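Local coordinates for alkylhydroperoxidase AhpD core: uncharacterized peroxidase-related protein (Ralstonia eutropha, PDB 2PRR), which is of unknown function but, as a member of the carboxymuconolactone decarboxylase family with an AhpD-like core, probably acts as a peroxidase-type oxidoreductase, at residues N40-L45 with D50-F55; R25-E30 with Y58-M63; A131-V134 with H139-N142; A108-V111 with K117-I120. All coordinates share one frame; numbering follows the deposited sequence.

Interaction 1: residues N40-L45 with D50-F55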
# COMPACT_ATOMS: atom_id res chain seq x y z
N ASN D 40 4.27 27.38 18.48
CA ASN D 40 5.43 26.59 18.88
C ASN D 40 6.44 26.29 17.79
O ASN D 40 7.58 25.98 18.10
CB ASN D 40 4.97 25.33 19.63
CG ASN D 40 4.31 25.67 20.98
OD1 ASN D 40 4.58 26.73 21.58
ND2 ASN D 40 3.43 24.78 21.44
N VAL D 41 6.06 26.43 16.53
CA VAL D 41 6.99 26.16 15.42
C VAL D 41 8.19 27.13 15.52
O VAL D 41 9.33 26.74 15.23
CB VAL D 41 6.28 26.27 14.02
CG1 VAL D 41 5.79 27.72 13.75
CG2 VAL D 41 7.18 25.78 12.85
N PHE D 42 7.95 28.39 15.92
CA PHE D 42 9.03 29.37 16.03
C PHE D 42 10.02 29.02 17.14
O PHE D 42 11.22 29.11 16.96
CB PHE D 42 8.49 30.79 16.32
CG PHE D 42 7.66 31.38 15.21
CD1 PHE D 42 8.26 32.06 14.17
CD2 PHE D 42 6.27 31.28 15.23
CE1 PHE D 42 7.48 32.62 13.14
CE2 PHE D 42 5.49 31.82 14.19
CZ PHE D 42 6.10 32.48 13.16
N LEU D 43 9.50 28.63 18.30
CA LEU D 43 10.32 28.35 19.44
C LEU D 43 11.07 27.04 19.30
O LEU D 43 12.21 26.94 19.73
CB LEU D 43 9.45 28.30 20.69
CG LEU D 43 8.76 29.64 21.00
CD1 LEU D 43 7.57 29.41 21.92
CD2 LEU D 43 9.77 30.65 21.59
N THR D 44 10.44 26.04 18.69
CA THR D 44 11.09 24.74 18.53
C THR D 44 12.18 24.76 17.48
O THR D 44 13.26 24.18 17.68
CB THR D 44 10.06 23.60 18.22
OG1 THR D 44 9.29 23.94 17.06
CG2 THR D 44 9.13 23.42 19.40
N LEU D 45 11.92 25.43 16.36
CA LEU D 45 12.93 25.56 15.29
C LEU D 45 14.06 26.52 15.66
O LEU D 45 15.14 26.44 15.10
CB LEU D 45 12.30 25.94 13.95
CG LEU D 45 11.36 24.91 13.30
CD1 LEU D 45 10.86 25.49 12.00
CD2 LEU D 45 11.99 23.48 13.03
N ASP D 50 19.94 28.95 11.98
CA ASP D 50 20.11 29.01 10.53
C ASP D 50 19.00 28.33 9.75
O ASP D 50 18.66 28.76 8.65
CB ASP D 50 21.46 28.42 10.10
CG ASP D 50 22.64 29.35 10.45
OD1 ASP D 50 22.42 30.56 10.72
OD2 ASP D 50 23.79 28.85 10.43
N GLU D 51 18.42 27.27 10.32
CA GLU D 51 17.33 26.54 9.66
C GLU D 51 16.04 27.34 9.88
O GLU D 51 15.20 27.48 9.00
CB GLU D 51 17.26 25.12 10.23
CG GLU D 51 18.61 24.43 10.17
CD GLU D 51 18.61 23.05 10.78
OE1 GLU D 51 17.54 22.39 10.80
OE2 GLU D 51 19.69 22.62 11.26
N PHE D 52 15.91 27.88 11.07
CA PHE D 52 14.82 28.79 11.39
C PHE D 52 14.74 29.91 10.35
O PHE D 52 13.67 30.20 9.81
CB PHE D 52 15.09 29.38 12.78
CG PHE D 52 14.10 30.39 13.22
CD1 PHE D 52 14.16 31.70 12.76
CD2 PHE D 52 13.13 30.06 14.14
CE1 PHE D 52 13.26 32.62 13.17
CE2 PHE D 52 12.23 31.01 14.56
CZ PHE D 52 12.30 32.30 14.06
N ARG D 53 15.86 30.56 10.06
CA ARG D 53 15.84 31.68 9.12
C ARG D 53 15.44 31.23 7.72
O ARG D 53 14.65 31.89 7.04
CB ARG D 53 17.20 32.41 9.08
CG ARG D 53 17.56 33.14 10.38
CD ARG D 53 18.88 33.90 10.28
NE ARG D 53 19.36 34.39 11.58
CZ ARG D 53 20.35 33.84 12.29
NH1 ARG D 53 20.99 32.74 11.89
NH2 ARG D 53 20.68 34.39 13.45
N ALA D 54 15.99 30.09 7.31
CA ALA D 54 15.71 29.56 5.98
C ALA D 54 14.27 29.03 5.85
O ALA D 54 13.67 29.09 4.76
CB ALA D 54 16.73 28.47 5.64
N PHE D 55 13.73 28.50 6.94
CA PHE D 55 12.37 27.97 6.96
C PHE D 55 11.39 29.12 6.79
O PHE D 55 10.56 29.11 5.88
CB PHE D 55 12.12 27.26 8.31
CG PHE D 55 10.77 26.58 8.43
CD1 PHE D 55 9.66 27.26 8.90
CD2 PHE D 55 10.63 25.23 8.12
CE1 PHE D 55 8.45 26.64 9.02
CE2 PHE D 55 9.42 24.60 8.24
CZ PHE D 55 8.33 25.29 8.69
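Leu45 meets Phe52 and Phe55 in a buried, apolar contact within a helical hairpin, where helix 40-45 packs against the start of the next helix, 49-63, in the all-helical, AhpD-like fold. The short segments run roughly antiparallel, at 145°, their axes 9.7 Å apart at closest approach, a spacing that leaves room for large side chains between them. Leucine and phenylalanine suit this place because they fill it without bringing polar groups that would need partners. Leu45 supplies a methyl group: its CD1 sits over the centre of the Phe55 ring, 3.7 Å from the centroid and 10° off the normal, a CH-pi contact. The two side chains meet at about a right angle. Val41, one turn earlier, adds its CG2 4.1 Å from CE1 of Phe55, an oblique approach. Phe168 and Leu171 of helix 156-179 also touch Phe55, as does Tyr58 of the second subunit.

Phe52 meets helix 40-45 differently. With CG anti to the backbone N (chi1 177°), its ring extends toward that helix, and the ring edge faces the backbone at Phe42 O and Leu45 C. Phe42 in turn receives Phe52 at its own ring edge, CD1 lying 4.0 Å from Phe52 CZ. Phe56 joins both rings, stacking on Phe42, while Arg27 of helix 22-35 touches both as well. The closest approach across the contact is that of a ring carbon to a main-chain oxygen, Phe52 CE2 to Phe42 O, at 3.2 Å.

Interaction 2: residues R25-E30 with Y58-M63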
# COMPACT_ATOMS: atom_id res chain seq x y z
N ARG D 25 14.61 36.84 17.46
CA ARG D 25 13.81 37.40 18.55
C ARG D 25 12.74 38.37 18.05
O ARG D 25 11.62 38.38 18.56
CB ARG D 25 14.68 38.14 19.56
CG ARG D 25 15.63 37.30 20.39
CD ARG D 25 16.26 38.11 21.56
NE ARG D 25 15.23 38.58 22.51
CZ ARG D 25 14.59 39.76 22.47
NH1 ARG D 25 14.85 40.69 21.54
NH2 ARG D 25 13.66 40.01 23.38
N GLN D 26 13.08 39.18 17.04
CA GLN D 26 12.15 40.18 16.49
C GLN D 26 11.01 39.53 15.69
O GLN D 26 9.87 40.01 15.73
CB GLN D 26 12.91 41.24 15.65
CG GLN D 26 12.04 42.36 15.03
N ARG D 27 11.30 38.45 14.98
CA ARG D 27 10.26 37.74 14.23
C ARG D 27 9.27 37.11 15.21
O ARG D 27 8.06 37.16 15.00
CB ARG D 27 10.86 36.69 13.31
CG ARG D 27 9.81 35.90 12.54
CD ARG D 27 10.45 34.73 11.83
NE ARG D 27 11.10 35.11 10.59
CZ ARG D 27 10.49 35.22 9.42
NH1 ARG D 27 9.17 35.03 9.31
NH2 ARG D 27 11.20 35.53 8.35
N ILE D 28 9.81 36.51 16.28
CA ILE D 28 8.99 35.91 17.34
C ILE D 28 8.14 36.97 18.05
O ILE D 28 6.96 36.74 18.34
CB ILE D 28 9.87 35.16 18.37
CG1 ILE D 28 10.54 33.94 17.71
CG2 ILE D 28 9.04 34.71 19.57
CD1 ILE D 28 11.53 33.23 18.61
N LEU D 29 8.71 38.13 18.33
CA LEU D 29 7.94 39.19 18.99
C LEU D 29 6.84 39.77 18.10
O LEU D 29 5.75 40.11 18.58
CB LEU D 29 8.88 40.28 19.49
CG LEU D 29 9.59 39.87 20.78
CD1 LEU D 29 10.83 40.71 20.99
CD2 LEU D 29 8.64 39.98 21.99
N GLU D 30 7.13 39.87 16.80
CA GLU D 30 6.18 40.39 15.82
C GLU D 30 4.95 39.47 15.71
O GLU D 30 3.82 39.96 15.61
CB GLU D 30 6.87 40.57 14.45
CG GLU D 30 6.03 41.30 13.38
N TYR D 58 11.38 30.78 3.45
CA TYR D 58 10.74 29.99 2.42
C TYR D 58 9.24 30.07 2.66
O TYR D 58 8.48 30.24 1.72
CB TYR D 58 11.18 28.52 2.46
CG TYR D 58 11.26 27.86 1.10
CD1 TYR D 58 10.27 28.06 0.15
CD2 TYR D 58 12.31 27.02 0.78
CE1 TYR D 58 10.36 27.47 -1.10
CE2 TYR D 58 12.39 26.41 -0.50
CZ TYR D 58 11.40 26.62 -1.42
OH TYR D 58 11.45 26.02 -2.68
N HIS D 59 8.82 29.94 3.91
CA HIS D 59 7.41 30.03 4.24
C HIS D 59 6.78 31.35 3.73
O HIS D 59 5.72 31.36 3.09
CB HIS D 59 7.20 29.91 5.75
CG HIS D 59 5.78 30.16 6.17
ND1 HIS D 59 5.33 31.40 6.57
CD2 HIS D 59 4.70 29.34 6.18
CE1 HIS D 59 4.04 31.33 6.83
NE2 HIS D 59 3.64 30.09 6.61
N ASP D 60 7.46 32.46 4.02
CA ASP D 60 7.00 33.77 3.62
C ASP D 60 6.95 33.90 2.10
O ASP D 60 6.03 34.49 1.57
CB ASP D 60 7.90 34.83 4.25
CG ASP D 60 7.67 34.97 5.76
OD1 ASP D 60 6.93 34.15 6.35
OD2 ASP D 60 8.20 35.93 6.36
N ALA D 61 7.90 33.31 1.40
CA ALA D 61 7.91 33.38 -0.07
C ALA D 61 6.69 32.76 -0.79
O ALA D 61 6.32 33.16 -1.89
CB ALA D 61 9.18 32.75 -0.60
N LEU D 62 6.07 31.78 -0.15
CA LEU D 62 4.94 31.09 -0.72
C LEU D 62 3.62 31.57 -0.16
O LEU D 62 2.62 31.67 -0.89
CB LEU D 62 5.10 29.60 -0.41
CG LEU D 62 6.44 28.98 -0.82
CD1 LEU D 62 6.51 27.53 -0.42
CD2 LEU D 62 6.64 29.11 -2.31
N MSE D 63 3.59 31.84 1.14
CA MSE D 63 2.34 32.16 1.77
C MSE D 63 2.08 33.67 1.76
O MSE D 63 0.97 34.08 2.01
CB MSE D 63 2.33 31.63 3.21
CG MSE D 63 2.70 30.18 3.37
SE MSE D 63 1.56 29.03 2.35
CE MSE D 63 0.23 29.01 3.26
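Arg27 and Asp60 form a salt bridge between helix 22-35 and helix 49-63, with NH1 of Arg27 donating to OD2 of Asp60 over 3.2 Å. The bond is fairly straight, with an N-H...O angle of 160°, and the acceptor lies close to the guanidinium plane, at its edge. The carboxylate is turned by 50° from that plane, and the nitrogen arrives from above the carboxylate. One hydrogen bond carries the bridge; the second amino group, NH2 of Arg27, stays 3.6 Å from OD2 of Asp60.

The other carboxylate oxygen is engaged within its own helix. ND1 of His59 donates to OD1 of Asp60 at 3.2 Å, nearly along the C-O bond and close to the imidazole plane. Asp60 is thus gripped from two directions, which should limit its rotation. On one face of the His59 ring lies CG of Met63, a selenomethionine here.

The backbones are far apart, the nearest CA atoms being those of Arg27 and Asp60 at 11.8 Å, so a long residue is needed to span the distance. Arginine suits the task: its side chain reaches out from the helix, and a bend at chi3 (-80°) turns the guanidinium toward the shorter aspartate. The Arg27 side chain also touches Phe56 of helix 49-63. Beyond the bridge, His59 and Leu62 rest on Phe168 of helix 156-179, and Met63 reaches Arg74 and Glu75 of helix 71-84.

Interaction 3: residues A131-V134 with H139-N142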
# COMPACT_ATOMS: atom_id res chain seq x y z
N ALA D 131 -2.57 18.79 -5.38
CA ALA D 131 -1.79 18.83 -4.15
C ALA D 131 -1.52 17.44 -3.59
O ALA D 131 -0.41 17.13 -3.20
CB ALA D 131 -2.52 19.64 -3.12
N LEU D 132 -2.56 16.61 -3.51
CA LEU D 132 -2.38 15.25 -2.98
C LEU D 132 -1.49 14.39 -3.83
O LEU D 132 -0.74 13.60 -3.28
CB LEU D 132 -3.72 14.56 -2.70
CG LEU D 132 -4.27 14.72 -1.26
CD1 LEU D 132 -3.31 14.11 -0.25
CD2 LEU D 132 -4.57 16.16 -0.84
N LYS D 133 -1.52 14.59 -5.15
CA LYS D 133 -0.65 13.86 -6.09
C LYS D 133 0.83 14.27 -5.94
O LYS D 133 1.74 13.43 -5.97
CB LYS D 133 -1.08 14.08 -7.54
CG LYS D 133 -0.40 13.08 -8.48
CD LYS D 133 -0.82 13.20 -9.93
CE LYS D 133 -0.36 11.90 -10.68
NZ LYS D 133 -0.57 11.92 -12.18
N VAL D 134 1.06 15.57 -5.80
CA VAL D 134 2.38 16.09 -5.57
C VAL D 134 2.86 15.54 -4.22
O VAL D 134 4.00 15.11 -4.08
CB VAL D 134 2.37 17.64 -5.47
CG1 VAL D 134 3.72 18.15 -5.03
CG2 VAL D 134 1.95 18.28 -6.78
N HIS D 139 6.28 11.91 -8.65
CA HIS D 139 6.95 11.33 -9.79
C HIS D 139 5.99 10.95 -10.91
O HIS D 139 6.42 10.69 -12.02
CB HIS D 139 7.73 10.09 -9.39
CG HIS D 139 6.87 8.93 -9.04
ND1 HIS D 139 6.10 8.89 -7.91
CD2 HIS D 139 6.69 7.74 -9.67
CE1 HIS D 139 5.47 7.73 -7.85
NE2 HIS D 139 5.81 7.02 -8.91
N GLU D 140 4.69 10.93 -10.62
CA GLU D 140 3.68 10.57 -11.60
C GLU D 140 3.02 11.77 -12.22
O GLU D 140 2.21 11.61 -13.12
CB GLU D 140 2.64 9.63 -10.98
CG GLU D 140 3.10 8.17 -10.86
CD GLU D 140 2.04 7.26 -10.24
OE1 GLU D 140 1.00 7.76 -9.78
OE2 GLU D 140 2.25 6.03 -10.20
N VAL D 141 3.36 12.96 -11.76
CA VAL D 141 2.76 14.17 -12.29
C VAL D 141 3.07 14.30 -13.78
O VAL D 141 4.22 14.26 -14.17
CB VAL D 141 3.28 15.42 -11.58
CG1 VAL D 141 2.84 16.64 -12.30
CG2 VAL D 141 2.80 15.44 -10.15
N ASN D 142 2.02 14.49 -14.57
CA ASN D 142 2.11 14.61 -16.04
C ASN D 142 1.33 15.84 -16.57
O ASN D 142 0.79 16.63 -15.79
CB ASN D 142 1.60 13.32 -16.67
CG ASN D 142 0.19 12.99 -16.27
OD1 ASN D 142 -0.56 13.84 -15.81
ND2 ASN D 142 -0.17 11.76 -16.42
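Lys133 reaches from helix 122-137 to the loop leading into helix 143-151, closing the short connection between two consecutive helices by a bond from its ammonium to a main-chain carbonyl. The tight part is this lysine lying against Glu140 and Val141. Its first torsion (chi1 -167°) swings the chain away from the backbone N, and the extended methylenes beyond, long enough to span to the loop, bring CE to 3.8 Å from CB of Glu140.

A looser apolar touch lies alongside, CG2 of Val134 being 4.5 Å from CG2 of Val141; Thr178 of the second subunit packs on both valines. The solvent side belongs to the exposed Glu140 carboxylate, whose OE1 stays 5.1 Å from NZ of Lys133, too far for a salt bridge. The lysine charge is met instead by Asp145 of helix 143-151. Asn142 is the N-cap of that helix, its short side chain able to fold back and cap a backbone N in the first turn; since Asp145 OD2 accepts from Asn142 N, this is consistent with a capping box. NZ of Lys133 stands well above the carbonyl plane of Glu140, 3.0 Å from its O.

Interaction 4: residues A108-V111 with K117-I120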
# COMPACT_ATOMS: atom_id res chain seq x y z
N ALA D 108 -12.21 23.29 7.83
CA ALA D 108 -10.91 22.71 8.14
C ALA D 108 -11.01 21.29 8.65
O ALA D 108 -10.17 20.46 8.32
CB ALA D 108 -10.18 23.57 9.15
N ASP D 109 -12.03 20.99 9.43
CA ASP D 109 -12.18 19.60 9.91
C ASP D 109 -12.54 18.64 8.76
O ASP D 109 -12.11 17.49 8.77
CB ASP D 109 -13.23 19.49 11.03
CG ASP D 109 -12.99 20.47 12.18
OD1 ASP D 109 -12.54 21.62 11.94
OD2 ASP D 109 -13.30 20.09 13.33
N GLN D 110 -13.31 19.12 7.80
CA GLN D 110 -13.73 18.35 6.63
C GLN D 110 -12.56 18.01 5.71
O GLN D 110 -12.43 16.91 5.14
CB GLN D 110 -14.75 19.16 5.82
CG GLN D 110 -16.07 19.44 6.55
CD GLN D 110 -16.91 20.53 5.89
OE1 GLN D 110 -16.55 21.06 4.85
NE2 GLN D 110 -18.04 20.88 6.53
N VAL D 111 -11.74 19.02 5.54
CA VAL D 111 -10.55 18.93 4.73
C VAL D 111 -9.51 18.01 5.39
O VAL D 111 -8.80 17.30 4.71
CB VAL D 111 -10.02 20.38 4.44
CG1 VAL D 111 -8.60 20.38 3.95
CG2 VAL D 111 -10.94 21.09 3.40
N LYS D 117 -15.38 15.30 0.60
CA LYS D 117 -16.70 15.66 1.09
C LYS D 117 -16.71 17.01 1.80
O LYS D 117 -17.65 17.34 2.54
CB LYS D 117 -17.17 14.57 2.06
CG LYS D 117 -17.53 13.23 1.39
CD LYS D 117 -18.73 13.37 0.46
CE LYS D 117 -20.00 13.87 1.18
NZ LYS D 117 -21.10 14.16 0.25
N ALA D 118 -15.69 17.81 1.60
CA ALA D 118 -15.65 19.12 2.22
C ALA D 118 -16.59 20.03 1.49
O ALA D 118 -16.85 19.84 0.31
CB ALA D 118 -14.27 19.67 2.18
N ASP D 119 -17.09 21.05 2.19
CA ASP D 119 -18.03 22.01 1.61
C ASP D 119 -17.29 23.04 0.76
O ASP D 119 -17.22 24.23 1.13
CB ASP D 119 -18.78 22.77 2.73
CG ASP D 119 -19.65 21.89 3.60
OD1 ASP D 119 -19.95 20.72 3.23
OD2 ASP D 119 -20.04 22.42 4.67
N ILE D 120 -16.74 22.59 -0.37
CA ILE D 120 -15.94 23.42 -1.25
C ILE D 120 -16.36 23.18 -2.69
O ILE D 120 -16.84 22.10 -3.01
CB ILE D 120 -14.38 23.13 -1.11
CG1 ILE D 120 -14.00 21.70 -1.52
CG2 ILE D 120 -13.92 23.37 0.30
CD1 ILE D 120 -12.55 21.37 -1.31
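Gln110 and Asp119 are joined by two hydrogen bonds that use both ends of the glutamine amide. OE1 of Gln110 accepts from the backbone N of Asp119 at 2.7 Å, a nearly straight bond (168°), although the donor stands above the amide carbonyl plane. NE2 of Gln110 donates to OD2 of Asp119 at 3.1 Å and meets that oxygen from above the carboxylate.

The glutamine conformation makes this possible. Its CG lies anti to the carbonyl carbon (chi1 -64°), and the extended chain beyond carries the amide out from helix 107-114 to the loop. Asp119 keeps its CG beside its own backbone N (chi1 -64°), where the glutamine crosses it at about a right angle. Glutamine suits the position because one group offers both donor and acceptor, and their two bonds hold its rotation. OD2 of Asp119 also forms a salt bridge with Arg182 of the fourth subunit, tying the loop to a subunit interface.

Nearer the helix, small apolar groups pack together. CB of Ala118 lies 3.7 Å from CB of Gln110 and 3.8 Å from CG2 of Val111; a methyl side chain lets the loop come this near. Val111 also packs on Met76, Val79 and Ala80 of helix 71-84. Asp119 itself is the centre of an inverse gamma turn, which shapes the connection between helix 107-114 and helix 122-137.

From the N terminus, helix 22-35 opens interaction 2, whose loop closes only at 58-63. Interaction 1 is nested inside that loop, joining helix 40-45 to the start of helix 49-63; the two contacts share this helix and touch directly. Further along, interaction 4 closes the short connection after helix 107-114, and interaction 3 then closes the next one, between helix 122-137 and helix 143-151. These two are in series with each other and with the nested pair, and none cross. Interactions 3 and 4 are about 21 Å apart between centres. Interactions 1, 2 and 3 all touch the second subunit, and interaction 3 also the third, whereas interaction 4 meets the fourth.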